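Local coordinates for TfuA domain-containing protein (Methanosarcina acetivorans, PDB 6XP8) that takes part in peptide backbone thioamidation, probably working alongside a YcaO enzyme, at residues L188-C191 and L192-V196; V126-V129 and N130-T134. All blocks are in the same frame, centred on the assembly; numbering follows the deposited sequence.

Interaction 1 (L188-C191 and L192-V196); sequences LDFC and LNSEV
The C-terminal end of helix 181-193 closes where F190 meets S194 one turn on, and S194 is where the backbone first departs from helical geometry. S194 N donates to F190 O at 2.8 Å. The same carbonyl takes a second, weak bond from N193 N. The F190 ring is laid along the helix under S194 by a first torsion near 180° (chi1 177°), and S194 CB sits over one face, offset toward the rim, in a CH-pi contact 4.1 Å from the ring centroid. The nearest ring atom is CE1, 3.7 Å from S194 CB. The ring also touches A137 of helix 128-140 and T141 and L143 beyond it, a place suited to a flat apolar group. Cutting the side chain back to an alanine here is likely to leave S194 CB without the ring face it lies on and open a gap toward A137 and L143. N193 folds back on the turn before it: CG lies beside the backbone N (chi1 -64°), which carries ND2 to 2.8 Å from D189 O in a weak, bent bond. N193 N makes a second weak bond to that carbonyl; an asparagine suits the place because its short side chain can add a further N-H, though weakly held, to D189 O near the helix end. On another flank L188 and L192 meet at their CD1 methyls, 3.8 Å apart, the two side chains crossing at a slant, while L188 also packs on Y166, L167 and T170 of helix 166-175. Beyond the turn E195 reaches out with an extended chain, and its OE2 hydrogen-bonds to Y166. A water bridges the helix end to this glutamate, donating to C191 O at 2.8 Å and, weakly, to E195 OE1 at 3.3 Å.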
ATOM      1  N   LEU A 188     -19.961   9.055  -3.736  1.00 20.57           N
ATOM      2  CA  LEU A 188     -19.090   9.588  -2.679  1.00 20.99           C
ATOM      3  C   LEU A 188     -19.402   9.010  -1.290  1.00 21.83           C
ATOM      4  O   LEU A 188     -18.480   8.654  -0.549  1.00 21.44           O
ATOM      5  CB  LEU A 188     -19.116  11.122  -2.661  1.00 20.36           C
ATOM      6  CG  LEU A 188     -18.246  11.863  -1.630  1.00 20.23           C
ATOM      7  CD1 LEU A 188     -16.781  11.437  -1.677  1.00 20.40           C
ATOM      8  CD2 LEU A 188     -18.374  13.362  -1.825  1.00 20.34           C
ATOM      9  N   ASP A 189     -20.689   8.919  -0.954  1.00 22.99           N
ATOM     10  CA  ASP A 189     -21.135   8.286   0.293  1.00 24.09           C
ATOM     11  C   ASP A 189     -20.652   6.839   0.391  1.00 23.56           C
ATOM     12  O   ASP A 189     -20.150   6.423   1.442  1.00 24.14           O
ATOM     13  CB  ASP A 189     -22.662   8.352   0.427  1.00 25.76           C
ATOM     14  CG  ASP A 189     -23.169   9.749   0.759  1.00 28.24           C
ATOM     15  OD1 ASP A 189     -22.423  10.558   1.363  1.00 29.94           O
ATOM     16  OD2 ASP A 189     -24.336  10.040   0.420  1.00 29.33           O
ATOM     17  N   PHE A 190     -20.779   6.096  -0.710  1.00 22.30           N
ATOM     18  CA  PHE A 190     -20.291   4.718  -0.788  1.00 22.20           C
ATOM     19  C   PHE A 190     -18.783   4.632  -0.575  1.00 21.87           C
ATOM     20  O   PHE A 190     -18.320   3.769   0.172  1.00 21.84           O
ATOM     21  CB  PHE A 190     -20.669   4.055  -2.122  1.00 22.23           C
ATOM     22  CG  PHE A 190     -20.131   2.655  -2.279  1.00 22.69           C
ATOM     23  CD1 PHE A 190     -20.801   1.565  -1.709  1.00 22.94           C
ATOM     24  CD2 PHE A 190     -18.947   2.418  -2.985  1.00 22.46           C
ATOM     25  CE1 PHE A 190     -20.304   0.277  -1.843  1.00 23.26           C
ATOM     26  CE2 PHE A 190     -18.444   1.125  -3.120  1.00 22.75           C
ATOM     27  CZ  PHE A 190     -19.128   0.053  -2.553  1.00 22.89           C
ATOM     28  N   CYS A 191     -18.035   5.513  -1.241  1.00 21.22           N
ATOM     29  CA  CYS A 191     -16.574   5.528  -1.152  1.00 21.16           C
ATOM     30  C   CYS A 191     -16.074   5.870   0.252  1.00 21.79           C
ATOM     31  O   CYS A 191     -15.049   5.346   0.694  1.00 21.69           O
ATOM     32  CB  CYS A 191     -15.986   6.502  -2.171  1.00 21.04           C
ATOM     33  SG  CYS A 191     -16.117   5.979  -3.897  1.00 20.94           S
ATOM     34  N   LEU A 192     -16.809   6.738   0.946  1.00 22.28           N
ATOM     35  CA  LEU A 192     -16.417   7.189   2.287  1.00 23.39           C
ATOM     36  C   LEU A 192     -16.782   6.217   3.407  1.00 24.72           C
ATOM     37  O   LEU A 192     -16.144   6.228   4.469  1.00 26.04           O
ATOM     38  CB  LEU A 192     -16.964   8.593   2.575  1.00 22.68           C
ATOM     39  CG  LEU A 192     -16.347   9.772   1.807  1.00 22.92           C
ATOM     40  CD1 LEU A 192     -17.096  11.062   2.111  1.00 23.04           C
ATOM     41  CD2 LEU A 192     -14.852   9.948   2.069  1.00 22.97           C
ATOM     42  N   ASN A 193     -17.778   5.367   3.156  1.00 25.14           N
ATOM     43  CA  ASN A 193     -18.305   4.438   4.165  1.00 26.03           C
ATOM     44  C   ASN A 193     -18.026   2.964   3.887  1.00 25.59           C
ATOM     45  O   ASN A 193     -18.053   2.140   4.809  1.00 26.53           O
ATOM     46  CB  ASN A 193     -19.811   4.663   4.345  1.00 27.16           C
ATOM     47  CG  ASN A 193     -20.130   6.042   4.893  1.00 28.64           C
ATOM     48  OD1 ASN A 193     -19.679   6.414   5.979  1.00 30.43           O
ATOM     49  ND2 ASN A 193     -20.909   6.808   4.143  1.00 28.88           N
ATOM     50  N   SER A 194     -17.772   2.635   2.619  1.00 24.49           N
ATOM     51  CA  SER A 194     -17.558   1.254   2.188  1.00 23.72           C
ATOM     52  C   SER A 194     -16.358   1.143   1.250  1.00 22.59           C
ATOM     53  O   SER A 194     -16.397   0.397   0.269  1.00 22.26           O
ATOM     54  CB  SER A 194     -18.821   0.695   1.519  1.00 24.99           C
ATOM     55  OG  SER A 194     -19.978   0.980   2.289  1.00 26.27           O
ATOM     56  N   GLU A 195     -15.297   1.893   1.551  1.00 22.00           N
ATOM     57  CA  GLU A 195     -14.039   1.775   0.804  1.00 21.47           C
ATOM     58  C   GLU A 195     -13.509   0.347   0.901  1.00 21.05           C
ATOM     59  O   GLU A 195     -13.564  -0.273   1.977  1.00 21.29           O
ATOM     60  CB  GLU A 195     -12.985   2.763   1.319  1.00 21.89           C
ATOM     61  CG  GLU A 195     -11.715   2.785   0.469  1.00 22.34           C
ATOM     62  CD  GLU A 195     -10.605   3.669   1.011  1.00 22.82           C
ATOM     63  OE1 GLU A 195     -10.592   3.983   2.221  1.00 24.26           O
ATOM     64  OE2 GLU A 195      -9.721   4.039   0.209  1.00 22.61           O
ATOM     65  N   VAL A 196     -13.036  -0.170  -0.230  1.00 19.82           N
ATOM     66  CA  VAL A 196     -12.274  -1.413  -0.266  1.00 19.36           C
ATOM     67  C   VAL A 196     -10.820  -0.981  -0.071  1.00 18.79           C
ATOM     68  O   VAL A 196     -10.135  -0.585  -1.026  1.00 19.11           O
ATOM     69  CB  VAL A 196     -12.474  -2.196  -1.585  1.00 19.18           C
ATOM     70  CG1 VAL A 196     -11.740  -3.533  -1.544  1.00 19.52           C
ATOM     71  CG2 VAL A 196     -13.958  -2.415  -1.874  1.00 19.53           C
TER
HETATM   72  O   HOH W   1     -12.900   6.394   2.212  1.00 24.43           O

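Interaction 2 (V126-V129 and N130-T134); sequences VPLV and NIRET
P127 O accepts from I131 N, L128 O from R132 N at 2.8 Å and V129 O from E133 N, three successive i to i+4 bonds that start helix 128-140. P127 holds the N-cap, where a proline is tolerated because the N-cap N-H is not needed for any i to i+4 bond inside the helix. Its CG lies 3.5 Å from N130 CG, so the pyrrolidine ring rests against the amide group. N130 ND2 continues to D197, and its OD1 accepts from K199 N, a buried amide using both ends. V126, just before the helix, points forward onto its first turn, its CG1 3.7 Å from I131 CG1 and also close to N130 CB. R132, extended from CG to NE, passes L128, whose CG stands 4.2 Å from R132 NE, before that nitrogen forms a salt bridge with E111. At the end of N130-T134, T134 has OG1 beside its backbone N (chi1 -59°), from where it donates to N130 O at 2.8 Å; T134 N reaches this oxygen from the opposite face of the carbonyl plane. The arrangement is that of the N-terminus of a buried helix: P127 at the N-cap, then a first turn whose L128 and I131 face helices 146-157 and 166-175.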
ATOM      1  N   VAL A 126      -5.668   9.185  -1.443  1.00 17.54           N
ATOM      2  CA  VAL A 126      -6.125   7.808  -1.618  1.00 17.40           C
ATOM      3  C   VAL A 126      -5.247   7.114  -2.671  1.00 17.22           C
ATOM      4  O   VAL A 126      -5.056   7.662  -3.765  1.00 17.00           O
ATOM      5  CB  VAL A 126      -7.613   7.755  -2.052  1.00 18.03           C
ATOM      6  CG1 VAL A 126      -8.095   6.319  -2.187  1.00 18.52           C
ATOM      7  CG2 VAL A 126      -8.491   8.504  -1.062  1.00 18.51           C
ATOM      8  N   PRO A 127      -4.720   5.909  -2.353  1.00 17.13           N
ATOM      9  CA  PRO A 127      -3.921   5.185  -3.342  1.00 16.89           C
ATOM     10  C   PRO A 127      -4.783   4.689  -4.495  1.00 16.91           C
ATOM     11  O   PRO A 127      -5.950   4.328  -4.290  1.00 16.59           O
ATOM     12  CB  PRO A 127      -3.363   4.005  -2.548  1.00 17.43           C
ATOM     13  CG  PRO A 127      -4.372   3.768  -1.479  1.00 17.60           C
ATOM     14  CD  PRO A 127      -4.940   5.106  -1.130  1.00 17.18           C
ATOM     15  N   LEU A 128      -4.206   4.696  -5.692  1.00 16.02           N
ATOM     16  CA  LEU A 128      -4.886   4.232  -6.893  1.00 15.98           C
ATOM     17  C   LEU A 128      -5.436   2.808  -6.776  1.00 15.89           C
ATOM     18  O   LEU A 128      -6.536   2.550  -7.257  1.00 16.16           O
ATOM     19  CB  LEU A 128      -3.977   4.374  -8.122  1.00 15.80           C
ATOM     20  CG  LEU A 128      -4.545   4.134  -9.527  1.00 15.92           C
ATOM     21  CD1 LEU A 128      -5.793   4.968  -9.806  1.00 15.76           C
ATOM     22  CD2 LEU A 128      -3.462   4.447 -10.545  1.00 15.98           C
ATOM     23  N   VAL A 129      -4.689   1.898  -6.133  1.00 15.62           N
ATOM     24  CA  VAL A 129      -5.186   0.526  -5.896  1.00 15.94           C
ATOM     25  C   VAL A 129      -6.515   0.465  -5.129  1.00 15.76           C
ATOM     26  O   VAL A 129      -7.385  -0.329  -5.490  1.00 15.32           O
ATOM     27  CB  VAL A 129      -4.140  -0.440  -5.265  1.00 15.93           C
ATOM     28  CG1 VAL A 129      -3.041  -0.766  -6.272  1.00 16.40           C
ATOM     29  CG2 VAL A 129      -3.568   0.105  -3.965  1.00 16.17           C
ATOM     30  N   ASN A 130      -6.657   1.309  -4.099  1.00 15.91           N
ATOM     31  CA  ASN A 130      -7.916   1.455  -3.344  1.00 15.84           C
ATOM     32  C   ASN A 130      -9.032   2.020  -4.233  1.00 16.14           C
ATOM     33  O   ASN A 130     -10.175   1.575  -4.135  1.00 16.10           O
ATOM     34  CB  ASN A 130      -7.739   2.354  -2.106  1.00 16.17           C
ATOM     35  CG  ASN A 130      -7.080   1.645  -0.920  1.00 16.13           C
ATOM     36  OD1 ASN A 130      -6.469   0.583  -1.051  1.00 16.35           O
ATOM     37  ND2 ASN A 130      -7.165   2.275   0.246  1.00 16.20           N
ATOM     38  N   ILE A 131      -8.692   2.987  -5.092  1.00 15.66           N
ATOM     39  CA  ILE A 131      -9.655   3.583  -6.039  1.00 15.68           C
ATOM     40  C   ILE A 131     -10.157   2.516  -7.020  1.00 15.73           C
ATOM     41  O   ILE A 131     -11.367   2.397  -7.246  1.00 15.65           O
ATOM     42  CB  ILE A 131      -9.073   4.828  -6.773  1.00 15.34           C
ATOM     43  CG1 ILE A 131      -8.835   5.974  -5.778  1.00 15.61           C
ATOM     44  CG2 ILE A 131      -9.988   5.296  -7.906  1.00 15.60           C
ATOM     45  CD1 ILE A 131      -7.865   7.045  -6.256  1.00 15.55           C
ATOM     46  N   ARG A 132      -9.225   1.722  -7.558  1.00 16.41           N
ATOM     47  CA  ARG A 132      -9.544   0.608  -8.464  1.00 17.31           C
ATOM     48  C   ARG A 132     -10.572  -0.346  -7.845  1.00 17.95           C
ATOM     49  O   ARG A 132     -11.611  -0.630  -8.448  1.00 17.67           O
ATOM     50  CB  ARG A 132      -8.273  -0.170  -8.844  1.00 17.45           C
ATOM     51  CG  ARG A 132      -7.317   0.567  -9.776  1.00 18.03           C
ATOM     52  CD  ARG A 132      -6.174  -0.346 -10.208  1.00 18.57           C
ATOM     53  NE  ARG A 132      -5.203   0.321 -11.082  1.00 18.83           N
ATOM     54  CZ  ARG A 132      -5.347   0.516 -12.395  1.00 19.35           C
ATOM     55  NH1 ARG A 132      -6.449   0.121 -13.036  1.00 19.56           N
ATOM     56  NH2 ARG A 132      -4.379   1.125 -13.076  1.00 18.96           N
ATOM     57  N   GLU A 133     -10.280  -0.797  -6.624  1.00 18.59           N
ATOM     58  CA  GLU A 133     -11.111  -1.766  -5.913  1.00 19.19           C
ATOM     59  C   GLU A 133     -12.447  -1.191  -5.446  1.00 19.29           C
ATOM     60  O   GLU A 133     -13.468  -1.898  -5.442  1.00 19.48           O
ATOM     61  CB  GLU A 133     -10.335  -2.353  -4.734  1.00 20.59           C
ATOM     62  CG  GLU A 133      -9.247  -3.331  -5.153  1.00 21.71           C
ATOM     63  CD  GLU A 133      -9.801  -4.544  -5.876  1.00 23.17           C
ATOM     64  OE1 GLU A 133     -10.436  -5.393  -5.219  1.00 25.45           O
ATOM     65  OE2 GLU A 133      -9.601  -4.649  -7.103  1.00 24.32           O
ATOM     66  N   THR A 134     -12.431   0.081  -5.053  1.00 18.59           N
ATOM     67  CA  THR A 134     -13.636   0.771  -4.581  1.00 18.62           C
ATOM     68  C   THR A 134     -14.577   1.095  -5.747  1.00 19.29           C
ATOM     69  O   THR A 134     -15.787   0.915  -5.615  1.00 18.83           O
ATOM     70  CB  THR A 134     -13.292   2.005  -3.716  1.00 18.49           C
ATOM     71  OG1 THR A 134     -12.510   1.577  -2.592  1.00 18.44           O
ATOM     72  CG2 THR A 134     -14.544   2.696  -3.184  1.00 18.15           C
TER

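Overall arrangement
Interaction 2 begins helix 128-140 in a buried part of the chain, whereas interaction 1 ends helix 181-193 at the surface. Their chemistry follows: the buried start has regular backbone bonds and polar side chains paired with partners inside the fold, while the surface end mixes ordinary backbone bonds with weak ones from N193, and adds a bridging water. Although far apart in sequence, the two touch where the chain leaves helix 181-193. V196 N lies 3.0 Å from T134 OG1, and E195 OE2 lies 3.1 Å from N130 ND2, both probable hydrogen bonds. Y166 bonds to E195 and T134, so helix 166-175 is a common neighbour of both sites.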